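Local coordinates for coenzyme F420-dependent N(5),N(10)-methenyltetrahydromethanopterin reductase-related protein (Desulfurobacterium thermolithotrophum DSM 11699, PDB 6HUZ) that binds the iron-guanylylpyridinol cofactor and, as a bacterial [Fe]-hydrogenase paralog, uses tetrahydrofolate derivatives as substrates, at residues Pro154-Tyr159 and Thr187-Tyr192; Leu243-Ser248 and Thr314-Pro319. All blocks are in the same frame, centred on the assembly; numbering follows the deposited sequence.

Both contacts reach the second subunit, yet they lie on opposite sides of the chain's centre, with nearest atoms about 21 Å apart and no shared element. Interaction 1 is partly buried and joins two neighbouring parallel strands in the N-terminal part of the chain, near the bound folate and the iron cofactor; backbone hydrogen bonds do most of the work, helped by two waters and a long lysine. Interaction 2 is fully buried and belongs to the later, helix-rich part, where the loop 314-319 rests on helix 232-262. There the polar link rests on one serine hydroxyl, whose proton has two carbonyls within reach, plus close van der Waals contacts, with several polar side chains looking across to the other subunit.

Interaction 1 (Pro154-Tyr159 and Thr187-Tyr192)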
loop_
_atom_site.group_PDB
_atom_site.type_symbol
_atom_site.label_atom_id
_atom_site.label_comp_id
_atom_site.label_asym_id
_atom_site.label_seq_id
_atom_site.Cartn_x
_atom_site.Cartn_y
_atom_site.Cartn_z
ATOM N N PRO A 154 22.210 -2.355 20.417
ATOM C CA PRO A 154 23.226 -2.345 19.347
ATOM C C PRO A 154 22.645 -1.996 17.964
ATOM O O PRO A 154 23.401 -1.565 17.095
ATOM C CB PRO A 154 23.765 -3.772 19.357
ATOM C CG PRO A 154 22.702 -4.594 20.029
ATOM C CD PRO A 154 22.065 -3.693 21.025
ATOM N N GLN A 155 21.323 -2.183 17.751
ATOM C CA GLN A 155 20.674 -1.892 16.456
ATOM C C GLN A 155 20.633 -0.389 16.199
ATOM O O GLN A 155 20.565 0.024 15.045
ATOM C CB GLN A 155 19.201 -2.422 16.415
ATOM C CG GLN A 155 19.072 -3.944 16.385
ATOM C CD GLN A 155 19.234 -4.616 17.739
ATOM O OE1 GLN A 155 19.320 -3.975 18.802
ATOM N NE2 GLN A 155 19.280 -5.940 17.741
ATOM N N HIS A 156 20.640 0.442 17.262
ATOM C CA HIS A 156 20.582 1.881 17.037
ATOM C C HIS A 156 21.939 2.374 16.502
ATOM O O HIS A 156 22.865 2.633 17.279
ATOM C CB HIS A 156 20.167 2.622 18.314
ATOM C CG HIS A 156 20.177 4.101 18.126
ATOM N ND1 HIS A 156 20.784 4.937 19.038
ATOM C CD2 HIS A 156 19.704 4.841 17.093
ATOM C CE1 HIS A 156 20.627 6.163 18.566
ATOM N NE2 HIS A 156 20.003 6.151 17.379
ATOM N N LYS A 157 22.067 2.484 15.158
ATOM C CA LYS A 157 23.320 2.926 14.553
ATOM C C LYS A 157 23.062 4.043 13.600
ATOM O O LYS A 157 23.823 4.230 12.678
ATOM C CB LYS A 157 23.977 1.759 13.810
ATOM C CG LYS A 157 23.970 0.464 14.614
ATOM C CD LYS A 157 25.104 -0.485 14.250
ATOM C CE LYS A 157 24.612 -1.880 13.959
ATOM N NZ LYS A 157 25.598 -2.901 14.406
ATOM N N HIS A 158 21.987 4.799 13.792
ATOM C CA HIS A 158 21.679 5.834 12.799
ATOM C C HIS A 158 20.578 6.696 13.317
ATOM O O HIS A 158 19.971 6.386 14.339
ATOM C CB HIS A 158 21.067 5.083 11.531
ATOM C CG HIS A 158 20.038 4.077 11.980
ATOM N ND1 HIS A 158 20.389 2.766 12.266
ATOM C CD2 HIS A 158 18.738 4.258 12.306
ATOM C CE1 HIS A 158 19.286 2.185 12.716
ATOM N NE2 HIS A 158 18.270 3.046 12.767
ATOM N N TYR A 159 20.276 7.749 12.577
ATOM C CA TYR A 159 19.150 8.636 12.859
ATOM C C TYR A 159 18.498 9.003 11.493
ATOM O O TYR A 159 19.208 9.142 10.486
ATOM C CB TYR A 159 19.579 9.932 13.528
ATOM C CG TYR A 159 19.917 9.805 14.995
ATOM C CD1 TYR A 159 18.927 9.579 15.942
ATOM C CD2 TYR A 159 21.232 9.923 15.441
ATOM C CE1 TYR A 159 19.229 9.473 17.291
ATOM C CE2 TYR A 159 21.546 9.824 16.793
ATOM C CZ TYR A 159 20.540 9.594 17.715
ATOM O OH TYR A 159 20.818 9.469 19.047
ATOM N N THR A 187 28.305 10.838 17.176
ATOM C CA THR A 187 28.027 9.703 18.055
ATOM C C THR A 187 28.167 8.353 17.347
ATOM O O THR A 187 27.701 7.328 17.873
ATOM C CB THR A 187 26.658 9.925 18.744
ATOM O OG1 THR A 187 25.623 10.103 17.782
ATOM C CG2 THR A 187 26.691 11.132 19.666
ATOM N N GLY A 188 28.828 8.371 16.181
ATOM C CA GLY A 188 29.085 7.194 15.355
ATOM C C GLY A 188 27.865 6.647 14.642
ATOM O O GLY A 188 27.876 5.488 14.223
ATOM N N LYS A 189 26.807 7.457 14.478
ATOM C CA LYS A 189 25.578 7.006 13.809
ATOM C C LYS A 189 25.521 7.509 12.391
ATOM O O LYS A 189 25.977 8.603 12.118
ATOM C CB LYS A 189 24.325 7.549 14.520
ATOM C CG LYS A 189 24.330 7.420 16.018
ATOM C CD LYS A 189 24.421 6.005 16.479
ATOM C CE LYS A 189 24.216 5.955 17.965
ATOM N NZ LYS A 189 24.692 4.683 18.543
ATOM N N GLU A 190 24.931 6.727 11.485
ATOM C CA GLU A 190 24.779 7.126 10.101
ATOM C C GLU A 190 23.644 8.156 10.052
ATOM O O GLU A 190 22.610 7.916 10.652
ATOM C CB GLU A 190 24.376 5.877 9.281
ATOM C CG GLU A 190 24.323 6.087 7.775
ATOM C CD GLU A 190 25.681 6.241 7.133
ATOM O OE1 GLU A 190 25.827 7.101 6.234
ATOM O OE2 GLU A 190 26.605 5.498 7.535
ATOM N N ALA A 191 23.811 9.285 9.351
ATOM C CA ALA A 191 22.715 10.281 9.218
ATOM C C ALA A 191 21.893 9.976 7.923
ATOM O O ALA A 191 22.410 10.131 6.814
ATOM C CB ALA A 191 23.291 11.679 9.115
ATOM N N TYR A 192 20.628 9.564 8.052
ATOM C CA TYR A 192 19.806 9.289 6.866
ATOM C C TYR A 192 18.871 10.477 6.658
ATOM O O TYR A 192 17.917 10.637 7.411
ATOM C CB TYR A 192 18.993 7.997 7.054
ATOM C CG TYR A 192 19.825 6.735 6.989
ATOM C CD1 TYR A 192 20.582 6.430 5.858
ATOM C CD2 TYR A 192 19.830 5.829 8.039
ATOM C CE1 TYR A 192 21.322 5.253 5.783
ATOM C CE2 TYR A 192 20.584 4.664 7.983
ATOM C CZ TYR A 192 21.322 4.374 6.854
ATOM O OH TYR A 192 22.073 3.226 6.818
HETATM O O HOH W 1 26.739 3.834 11.945
HETATM O O HOH W 2 23.420 9.502 19.571
#
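K157 and Y159 are laced to E190 and Y192 by a parallel ladder of backbone hydrogen bonds. E190 N gives to K157 O at 3.0 Å, Y159 N to E190 O at 3.0 Å, and Y192 N to Y159 O at 2.8 Å. E190 therefore uses both its N and its O on the residues flanking H158, whose own buried N has no partner in the model.

Water extends the polar links. One molecule donates to both K157 O and G188 O; G188, at positive phi, is the C' residue of the Schellman motif ending the preceding helix. A second water joins Y159 OH to T187 OG1, and that threonine oxygen is also bonded to L183 O. K189 NZ donates to H156 O at 3.0 Å, tilted 28° from the carbonyl plane, with E38 as a long, weak ionic partner.

The nonpolar contacts centre on the K189 chain. Its bend at chi2 (-61°) sets CD over one face of the H156 ring, the two side chains crossing at about a right angle, while K189 CE comes 3.6 Å from H156 CE1. K189 CG also lies 3.8 Å from Y159 CE2. Elsewhere H158 CB rests 3.6 Å from Y192 CE2, and H158 NE2 is bonded to A148 O. On the second subunit, H158 packs against A269 and Y192 against D265.

The side chain of H158 is about 6 Å, nearest atoms, from the bound methenyltetrahydrofolate. The two parallel strands are those joined by helix 174-186 in the beta-alpha-beta unit of strand 158-163, helix 174-186 and strand 190-195.

Interaction 2 (Leu243-Ser248 and Thr314-Pro319); sequences LQVISS and TYTSAP
The CA atoms of V245 and T316 are the nearest such pair across the contact, 4.8 Å apart, where the type I beta turn from Y315 to A318 comes up against helix 232-262. S248 carries the polar link: its OG lies 2.6 Å from T316 O and 2.9 Å from Q244 O, one turn back in its own helix. The single hydroxyl proton can serve either carbonyl, so which one receives it is not settled. T316 O also meets V245 CA at 3.5 Å in a CA-H...O contact, with 148° at the hydrogen.

Q244 leans over the loop, CG anti to the backbone N (chi1 -176°), and its CD comes 3.2 Å from A318 O. Its OE1 accepts from S320 N, just past P319, the N-cap of helix 320-331, so the glutamine ties helix 232-262 to the start of the next helix. Its amide end also finds its strongest polar partner in Q244 of the second subunit, at this buried dimer interface. An alanine here would probably leave S320 N without its acceptor, open a gap beside A318 O and lose the polar link to the other subunit.

V245 CG2, one methyl of the branched side chain, sits 3.7 Å from T316 OG1 and 3.9 Å from S317 CB. The hydroxyls of T316 and S317 look instead to E197 of the second subunit.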
loop_
_atom_site.group_PDB
_atom_site.type_symbol
_atom_site.label_atom_id
_atom_site.label_comp_id
_atom_site.label_asym_id
_atom_site.label_seq_id
_atom_site.Cartn_x
_atom_site.Cartn_y
_atom_site.Cartn_z
ATOM N N LEU A 243 -1.588 -1.447 -3.483
ATOM C CA LEU A 243 -1.303 -0.777 -2.221
ATOM C C LEU A 243 -2.297 0.319 -1.874
ATOM O O LEU A 243 -2.649 0.427 -0.700
ATOM C CB LEU A 243 0.147 -0.288 -2.192
ATOM C CG LEU A 243 1.183 -1.394 -2.491
ATOM C CD1 LEU A 243 2.590 -0.849 -2.433
ATOM C CD2 LEU A 243 0.986 -2.646 -1.592
ATOM N N GLN A 244 -2.777 1.094 -2.862
ATOM C CA GLN A 244 -3.785 2.138 -2.609
ATOM C C GLN A 244 -5.050 1.440 -2.092
ATOM O O GLN A 244 -5.660 1.899 -1.145
ATOM C CB GLN A 244 -4.138 2.866 -3.913
ATOM C CG GLN A 244 -5.108 4.037 -3.787
ATOM C CD GLN A 244 -4.646 5.097 -2.819
ATOM O OE1 GLN A 244 -3.863 5.997 -3.155
ATOM N NE2 GLN A 244 -5.117 5.016 -1.593
ATOM N N VAL A 245 -5.460 0.332 -2.740
ATOM C CA VAL A 245 -6.664 -0.384 -2.321
ATOM C C VAL A 245 -6.573 -0.878 -0.874
ATOM O O VAL A 245 -7.510 -0.669 -0.096
ATOM C CB VAL A 245 -7.004 -1.524 -3.306
ATOM C CG1 VAL A 245 -8.004 -2.507 -2.706
ATOM C CG2 VAL A 245 -7.537 -0.947 -4.609
ATOM N N ILE A 246 -5.475 -1.548 -0.515
ATOM C CA ILE A 246 -5.330 -2.048 0.854
ATOM C C ILE A 246 -5.354 -0.875 1.809
ATOM O O ILE A 246 -6.076 -0.925 2.778
ATOM C CB ILE A 246 -4.038 -2.889 1.068
ATOM C CG1 ILE A 246 -4.130 -4.211 0.228
ATOM C CG2 ILE A 246 -3.846 -3.202 2.580
ATOM C CD1 ILE A 246 -2.785 -4.906 0.109
ATOM N N SER A 247 -4.572 0.171 1.543
ATOM C CA SER A 247 -4.524 1.362 2.424
ATOM C C SER A 247 -5.946 1.973 2.607
ATOM O O SER A 247 -6.345 2.277 3.731
ATOM C CB SER A 247 -3.610 2.433 1.809
ATOM O OG SER A 247 -3.456 3.479 2.757
ATOM N N SER A 248 -6.703 2.152 1.492
ATOM C CA SER A 248 -8.051 2.737 1.541
ATOM C C SER A 248 -8.997 1.895 2.402
ATOM O O SER A 248 -9.810 2.436 3.167
ATOM C CB SER A 248 -8.660 2.847 0.127
ATOM O OG SER A 248 -7.863 3.738 -0.651
ATOM N N THR A 314 -17.187 3.754 -1.374
ATOM C CA THR A 314 -15.986 4.550 -1.575
ATOM C C THR A 314 -15.223 4.024 -2.766
ATOM O O THR A 314 -15.509 2.931 -3.275
ATOM C CB THR A 314 -15.079 4.591 -0.332
ATOM O OG1 THR A 314 -14.098 5.624 -0.532
ATOM C CG2 THR A 314 -14.381 3.258 -0.065
ATOM N N TYR A 315 -14.261 4.813 -3.194
ATOM C CA TYR A 315 -13.373 4.541 -4.304
ATOM C C TYR A 315 -12.033 4.115 -3.713
ATOM O O TYR A 315 -11.136 4.959 -3.531
ATOM C CB TYR A 315 -13.151 5.812 -5.107
ATOM C CG TYR A 315 -14.324 6.197 -5.971
ATOM C CD1 TYR A 315 -14.449 5.707 -7.260
ATOM C CD2 TYR A 315 -15.311 7.047 -5.498
ATOM C CE1 TYR A 315 -15.522 6.061 -8.064
ATOM C CE2 TYR A 315 -16.391 7.409 -6.291
ATOM C CZ TYR A 315 -16.489 6.923 -7.580
ATOM O OH TYR A 315 -17.560 7.256 -8.375
ATOM N N THR A 316 -11.886 2.816 -3.414
ATOM C CA THR A 316 -10.639 2.348 -2.798
ATOM C C THR A 316 -9.373 2.545 -3.614
ATOM O O THR A 316 -8.317 2.670 -3.026
ATOM C CB THR A 316 -10.773 0.869 -2.415
ATOM O OG1 THR A 316 -10.930 0.108 -3.595
ATOM C CG2 THR A 316 -11.947 0.609 -1.489
ATOM N N SER A 317 -9.457 2.555 -4.932
ATOM C CA SER A 317 -8.293 2.688 -5.829
ATOM C C SER A 317 -8.007 4.118 -6.256
ATOM O O SER A 317 -7.083 4.345 -7.052
ATOM C CB SER A 317 -8.534 1.838 -7.100
ATOM O OG SER A 317 -9.544 2.376 -7.951
ATOM N N ALA A 318 -8.774 5.088 -5.779
ATOM C CA ALA A 318 -8.503 6.457 -6.210
ATOM C C ALA A 318 -7.057 6.874 -5.813
ATOM O O ALA A 318 -6.699 6.835 -4.632
ATOM C CB ALA A 318 -9.532 7.414 -5.616
ATOM N N PRO A 319 -6.207 7.233 -6.799
ATOM C CA PRO A 319 -4.817 7.596 -6.487
ATOM C C PRO A 319 -4.664 8.914 -5.740
ATOM O O PRO A 319 -4.881 9.989 -6.294
ATOM C CB PRO A 319 -4.133 7.627 -7.869
ATOM C CG PRO A 319 -5.102 7.035 -8.812
ATOM C CD PRO A 319 -6.454 7.308 -8.252
#